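Long-range contact in serine protease inhibitor 2 (PDB 3PZF), which inhibits clip-domain serine proteases of the mosquito Anopheles gambiae and thereby restrains melanization in the hemolymph: residues Y141-V155 with I166-V180. Sequence-based numbering, arbitrary orientation.
Sequences YSNPTQTAATINNWV and IVTPDSLEGAVITLV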
loop_
_atom_site.group_PDB
_atom_site.type_symbol
_atom_site.label_atom_id
_atom_site.label_comp_id
_atom_site.label_asym_id
_atom_site.label_seq_id
_atom_site.Cartn_x
_atom_site.Cartn_y
_atom_site.Cartn_z
ATOM N N TYR A 141 -10.402 -18.830 -18.454
ATOM C CA TYR A 141 -9.003 -19.190 -18.187
ATOM C C TYR A 141 -8.496 -20.259 -19.183
ATOM O O TYR A 141 -7.287 -20.507 -19.281
ATOM C CB TYR A 141 -8.827 -19.646 -16.736
ATOM C CG TYR A 141 -8.889 -18.489 -15.749
ATOM C CD1 TYR A 141 -7.768 -17.694 -15.525
ATOM C CD2 TYR A 141 -10.062 -18.176 -15.058
ATOM C CE1 TYR A 141 -7.805 -16.634 -14.635
ATOM C CE2 TYR A 141 -10.106 -17.089 -14.161
ATOM C CZ TYR A 141 -8.965 -16.323 -13.965
ATOM O OH TYR A 141 -8.934 -15.240 -13.081
ATOM N N SER A 142 -9.418 -20.861 -19.927
ATOM C CA SER A 142 -9.044 -21.815 -20.966
ATOM C C SER A 142 -8.291 -21.089 -22.090
ATOM O O SER A 142 -7.736 -21.710 -22.987
ATOM C CB SER A 142 -10.284 -22.550 -21.501
ATOM O OG SER A 142 -11.102 -21.709 -22.307
ATOM N N ASN A 143 -8.285 -19.764 -22.019
ATOM C CA ASN A 143 -7.564 -18.923 -22.943
ATOM C C ASN A 143 -6.770 -17.932 -22.110
ATOM O O ASN A 143 -7.170 -16.778 -21.978
ATOM C CB ASN A 143 -8.537 -18.176 -23.856
ATOM C CG ASN A 143 -7.827 -17.396 -24.966
ATOM O OD1 ASN A 143 -6.602 -17.183 -24.930
ATOM N ND2 ASN A 143 -8.603 -16.955 -25.956
ATOM N N PRO A 144 -5.646 -18.387 -21.534
ATOM C CA PRO A 144 -4.834 -17.551 -20.639
ATOM C C PRO A 144 -4.358 -16.288 -21.345
ATOM O O PRO A 144 -4.214 -15.249 -20.725
ATOM C CB PRO A 144 -3.632 -18.448 -20.302
ATOM C CG PRO A 144 -4.037 -19.841 -20.705
ATOM C CD PRO A 144 -5.006 -19.682 -21.822
ATOM N N THR A 145 -4.107 -16.378 -22.642
ATOM C CA THR A 145 -3.580 -15.238 -23.370
ATOM C C THR A 145 -4.581 -14.107 -23.442
ATOM O O THR A 145 -4.254 -12.955 -23.167
ATOM C CB THR A 145 -3.226 -15.634 -24.800
ATOM O OG1 THR A 145 -2.336 -16.751 -24.761
ATOM C CG2 THR A 145 -2.588 -14.463 -25.520
ATOM N N GLN A 146 -5.801 -14.436 -23.835
ATOM C CA GLN A 146 -6.864 -13.443 -23.874
ATOM C C GLN A 146 -7.126 -12.904 -22.474
ATOM O O GLN A 146 -7.349 -11.706 -22.304
ATOM C CB GLN A 146 -8.130 -14.049 -24.479
ATOM C CG GLN A 146 -9.442 -13.467 -23.990
ATOM C CD GLN A 146 -10.640 -14.255 -24.512
ATOM O OE1 GLN A 146 -11.385 -14.864 -23.740
ATOM N NE2 GLN A 146 -10.817 -14.257 -25.830
ATOM N N THR A 147 -7.077 -13.790 -21.481
ATOM C CA THR A 147 -7.412 -13.429 -20.100
ATOM C C THR A 147 -6.364 -12.476 -19.537
ATOM O O THR A 147 -6.711 -11.476 -18.923
ATOM C CB THR A 147 -7.534 -14.675 -19.191
ATOM O OG1 THR A 147 -8.530 -15.564 -19.723
ATOM C CG2 THR A 147 -7.951 -14.276 -17.743
ATOM N N ALA A 148 -5.087 -12.777 -19.765
ATOM C CA ALA A 148 -4.001 -11.903 -19.323
ATOM C C ALA A 148 -4.169 -10.504 -19.909
ATOM O O ALA A 148 -3.989 -9.498 -19.211
ATOM C CB ALA A 148 -2.650 -12.487 -19.706
ATOM N N ALA A 149 -4.518 -10.448 -21.189
ATOM C CA ALA A 149 -4.772 -9.184 -21.875
ATOM C C ALA A 149 -5.915 -8.426 -21.205
ATOM O O ALA A 149 -5.849 -7.211 -21.014
ATOM C CB ALA A 149 -5.099 -9.442 -23.347
ATOM N N THR A 150 -6.966 -9.146 -20.842
ATOM C CA THR A 150 -8.108 -8.508 -20.225
ATOM C C THR A 150 -7.701 -7.907 -18.879
ATOM O O THR A 150 -7.996 -6.749 -18.594
ATOM C CB THR A 150 -9.254 -9.496 -20.049
ATOM O OG1 THR A 150 -9.710 -9.926 -21.346
ATOM C CG2 THR A 150 -10.395 -8.838 -19.308
ATOM N N ILE A 151 -7.020 -8.699 -18.058
ATOM C CA ILE A 151 -6.599 -8.239 -16.740
ATOM C C ILE A 151 -5.620 -7.065 -16.857
ATOM O O ILE A 151 -5.736 -6.083 -16.135
ATOM C CB ILE A 151 -5.975 -9.390 -15.927
ATOM C CG1 ILE A 151 -7.065 -10.429 -15.606
ATOM C CG2 ILE A 151 -5.322 -8.837 -14.625
ATOM C CD1 ILE A 151 -6.549 -11.721 -15.035
ATOM N N ASN A 152 -4.674 -7.152 -17.787
ATOM C CA ASN A 152 -3.677 -6.101 -17.925
ATOM C C ASN A 152 -4.275 -4.798 -18.443
ATOM O O ASN A 152 -3.910 -3.720 -17.972
ATOM C CB ASN A 152 -2.500 -6.585 -18.774
ATOM C CG ASN A 152 -1.704 -7.664 -18.067
ATOM O OD1 ASN A 152 -1.674 -7.709 -16.836
ATOM N ND2 ASN A 152 -1.069 -8.531 -18.825
ATOM N N ASN A 153 -5.236 -4.886 -19.353
ATOM C CA ASN A 153 -5.892 -3.682 -19.841
ATOM C C ASN A 153 -6.725 -3.044 -18.724
ATOM O O ASN A 153 -6.867 -1.834 -18.664
ATOM C CB ASN A 153 -6.752 -3.984 -21.074
ATOM C CG ASN A 153 -5.914 -4.374 -22.291
ATOM O OD1 ASN A 153 -4.686 -4.218 -22.296
ATOM N ND2 ASN A 153 -6.575 -4.875 -23.331
ATOM N N TRP A 154 -7.256 -3.871 -17.827
ATOM C CA TRP A 154 -8.022 -3.374 -16.700
ATOM C C TRP A 154 -7.092 -2.613 -15.755
ATOM O O TRP A 154 -7.441 -1.549 -15.232
ATOM C CB TRP A 154 -8.714 -4.542 -15.986
ATOM C CG TRP A 154 -9.466 -4.151 -14.758
ATOM C CD1 TRP A 154 -10.776 -3.757 -14.676
ATOM C CD2 TRP A 154 -8.951 -4.122 -13.428
ATOM N NE1 TRP A 154 -11.100 -3.466 -13.368
ATOM C CE2 TRP A 154 -10.000 -3.693 -12.579
ATOM C CE3 TRP A 154 -7.706 -4.418 -12.867
ATOM C CZ2 TRP A 154 -9.839 -3.560 -11.212
ATOM C CZ3 TRP A 154 -7.551 -4.290 -11.502
ATOM C CH2 TRP A 154 -8.605 -3.856 -10.690
ATOM N N VAL A 155 -5.893 -3.149 -15.552
ATOM C CA VAL A 155 -4.908 -2.481 -14.690
ATOM C C VAL A 155 -4.573 -1.096 -15.256
ATOM O O VAL A 155 -4.568 -0.096 -14.524
ATOM C CB VAL A 155 -3.628 -3.341 -14.528
ATOM C CG1 VAL A 155 -2.438 -2.496 -14.020
ATOM C CG2 VAL A 155 -3.906 -4.520 -13.593
ATOM N N ILE A 166 0.137 -6.881 -14.948
ATOM C CA ILE A 166 0.339 -7.482 -13.653
ATOM C C ILE A 166 0.445 -9.001 -13.739
ATOM O O ILE A 166 0.982 -9.629 -12.838
ATOM C CB ILE A 166 -0.779 -7.057 -12.696
ATOM C CG1 ILE A 166 -0.447 -7.457 -11.261
ATOM C CG2 ILE A 166 -2.120 -7.668 -13.115
ATOM C CD1 ILE A 166 -1.363 -6.760 -10.234
ATOM N N VAL A 167 -0.031 -9.603 -14.827
ATOM C CA VAL A 167 0.059 -11.054 -14.942
ATOM C C VAL A 167 0.547 -11.470 -16.331
ATOM O O VAL A 167 0.459 -10.711 -17.286
ATOM C CB VAL A 167 -1.303 -11.760 -14.682
ATOM C CG1 VAL A 167 -1.816 -11.496 -13.261
ATOM C CG2 VAL A 167 -2.339 -11.345 -15.735
ATOM N N THR A 168 1.091 -12.672 -16.421
ATOM C CA THR A 168 1.388 -13.289 -17.715
ATOM C C THR A 168 0.505 -14.521 -17.840
ATOM O O THR A 168 -0.030 -14.985 -16.842
ATOM C CB THR A 168 2.861 -13.722 -17.801
ATOM O OG1 THR A 168 3.113 -14.732 -16.816
ATOM C CG2 THR A 168 3.795 -12.531 -17.580
ATOM N N PRO A 169 0.342 -15.063 -19.056
ATOM C CA PRO A 169 -0.424 -16.310 -19.148
ATOM C C PRO A 169 0.046 -17.369 -18.135
ATOM O O PRO A 169 -0.778 -18.100 -17.573
ATOM C CB PRO A 169 -0.172 -16.763 -20.590
ATOM C CG PRO A 169 0.014 -15.467 -21.341
ATOM C CD PRO A 169 0.748 -14.556 -20.382
ATOM N N ASP A 170 1.351 -17.432 -17.888
ATOM C CA ASP A 170 1.915 -18.451 -17.004
ATOM C C ASP A 170 1.451 -18.299 -15.552
ATOM O O ASP A 170 1.308 -19.293 -14.837
ATOM C CB ASP A 170 3.454 -18.432 -17.075
ATOM C CG ASP A 170 3.993 -19.189 -18.279
ATOM O OD1 ASP A 170 3.409 -20.232 -18.638
ATOM O OD2 ASP A 170 5.003 -18.743 -18.865
ATOM N N SER A 171 1.222 -17.063 -15.115
ATOM C CA SER A 171 0.778 -16.810 -13.745
ATOM C C SER A 171 -0.725 -17.068 -13.550
ATOM O O SER A 171 -1.233 -16.956 -12.435
ATOM C CB SER A 171 1.139 -15.386 -13.312
ATOM O OG SER A 171 0.723 -14.429 -14.267
ATOM N N LEU A 172 -1.417 -17.423 -14.631
ATOM C CA LEU A 172 -2.845 -17.760 -14.588
ATOM C C LEU A 172 -3.047 -19.268 -14.709
ATOM O O LEU A 172 -4.180 -19.754 -14.673
ATOM C CB LEU A 172 -3.607 -17.050 -15.719
ATOM C CG LEU A 172 -3.534 -15.512 -15.678
ATOM C CD1 LEU A 172 -4.342 -14.883 -16.811
ATOM C CD2 LEU A 172 -3.998 -14.993 -14.340
ATOM N N GLU A 173 -1.949 -20.006 -14.861
ATOM C CA GLU A 173 -2.029 -21.455 -15.022
ATOM C C GLU A 173 -2.760 -22.088 -13.843
ATOM O O GLU A 173 -2.351 -21.934 -12.681
ATOM C CB GLU A 173 -0.626 -22.063 -15.166
ATOM C CG GLU A 173 -0.633 -23.509 -15.653
ATOM N N GLY A 174 -3.859 -22.773 -14.141
ATOM C CA GLY A 174 -4.620 -23.497 -13.135
ATOM C C GLY A 174 -5.621 -22.646 -12.363
ATOM O O GLY A 174 -6.279 -23.127 -11.439
ATOM N N ALA A 175 -5.757 -21.384 -12.749
ATOM C CA ALA A 175 -6.598 -20.448 -12.003
ATOM C C ALA A 175 -8.071 -20.609 -12.346
ATOM O O ALA A 175 -8.437 -20.985 -13.463
ATOM C CB ALA A 175 -6.161 -19.013 -12.268
ATOM N N VAL A 176 -8.899 -20.301 -11.355
ATOM C CA VAL A 176 -10.333 -20.349 -11.457
ATOM C C VAL A 176 -10.894 -18.984 -11.026
ATOM O O VAL A 176 -11.851 -18.478 -11.613
ATOM C CB VAL A 176 -10.888 -21.473 -10.559
ATOM C CG1 VAL A 176 -12.356 -21.330 -10.375
ATOM C CG2 VAL A 176 -10.548 -22.833 -11.156
ATOM N N ILE A 177 -10.290 -18.397 -9.997
ATOM C CA ILE A 177 -10.630 -17.047 -9.555
ATOM C C ILE A 177 -9.318 -16.342 -9.201
ATOM O O ILE A 177 -8.536 -16.862 -8.413
ATOM C CB ILE A 177 -11.567 -17.049 -8.317
ATOM C CG1 ILE A 177 -12.943 -17.602 -8.689
ATOM C CG2 ILE A 177 -11.689 -15.633 -7.743
ATOM C CD1 ILE A 177 -13.857 -17.762 -7.518
ATOM N N THR A 178 -9.065 -15.186 -9.812
ATOM C CA THR A 178 -7.880 -14.398 -9.502
ATOM C C THR A 178 -8.375 -13.065 -8.967
ATOM O O THR A 178 -9.279 -12.462 -9.534
ATOM C CB THR A 178 -6.998 -14.162 -10.733
ATOM O OG1 THR A 178 -6.613 -15.429 -11.302
ATOM C CG2 THR A 178 -5.720 -13.421 -10.353
ATOM N N LEU A 179 -7.805 -12.626 -7.854
ATOM C CA LEU A 179 -8.265 -11.417 -7.207
ATOM C C LEU A 179 -7.124 -10.440 -7.413
ATOM O O LEU A 179 -5.999 -10.736 -7.020
ATOM C CB LEU A 179 -8.484 -11.675 -5.713
ATOM C CG LEU A 179 -8.846 -10.474 -4.835
ATOM C CD1 LEU A 179 -10.025 -9.689 -5.388
ATOM C CD2 LEU A 179 -9.160 -10.931 -3.396
ATOM N N VAL A 180 -7.409 -9.286 -8.017
ATOM C CA VAL A 180 -6.357 -8.347 -8.426
ATOM C C VAL A 180 -6.641 -7.004 -7.798
ATOM O O VAL A 180 -7.770 -6.548 -7.827
ATOM C CB VAL A 180 -6.334 -8.190 -9.965
ATOM C CG1 VAL A 180 -5.260 -7.175 -10.388
ATOM C CG2 VAL A 180 -6.056 -9.521 -10.620
#
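Asn-152 joins helix 144-155 to the chain at 166-167 through both ends of its amide. OD1 receives two backbone donors: Ile-166 N, at 2.7 Å, comes from above the carbonyl plane, whereas Val-167 N lies in that plane on a lone pair. ND2 gives a nearly straight bond (172°) to Val-167 O, 3.1 Å away and in the plane of the amide, so three bonds fix the rotation of the group. With CG beside the backbone N (chi1 -68°), the amide hangs along the flank of the helix and meets the passing backbone.

Beneath it the packing is apolar. Ile-151 CG2 touches Ile-166 CG2 at 3.7 Å, the two side chains crossing obliquely, and also reaches CG2 of Val-167 and of Val-180. Leu-172 pushes CD1 against the first helical turn, 3.7 Å from Ala-148 N, while Pro-144 and Pro-169 meet through their CB atoms near the start of the helix.

Before the helix, the Tyr-141 ring lies over Ala-175, whose CB makes a CH-pi contact 4.1 Å from the ring centroid. Thr-178 OG1 donates to Tyr-141 OH (2.9 Å), which is also hydrogen-bonded to Phe-113 O of strand 105-115. The helix, helix F of the serpin fold, lies on one face of beta-sheet A, its axis at 19° to that of strand 177-180; residues 166-176 belong to the return connection, with Ile-151 and Trp-154 on strand 105-115 and Ile-166 and Val-167 against Phe-334 of strand 332-341.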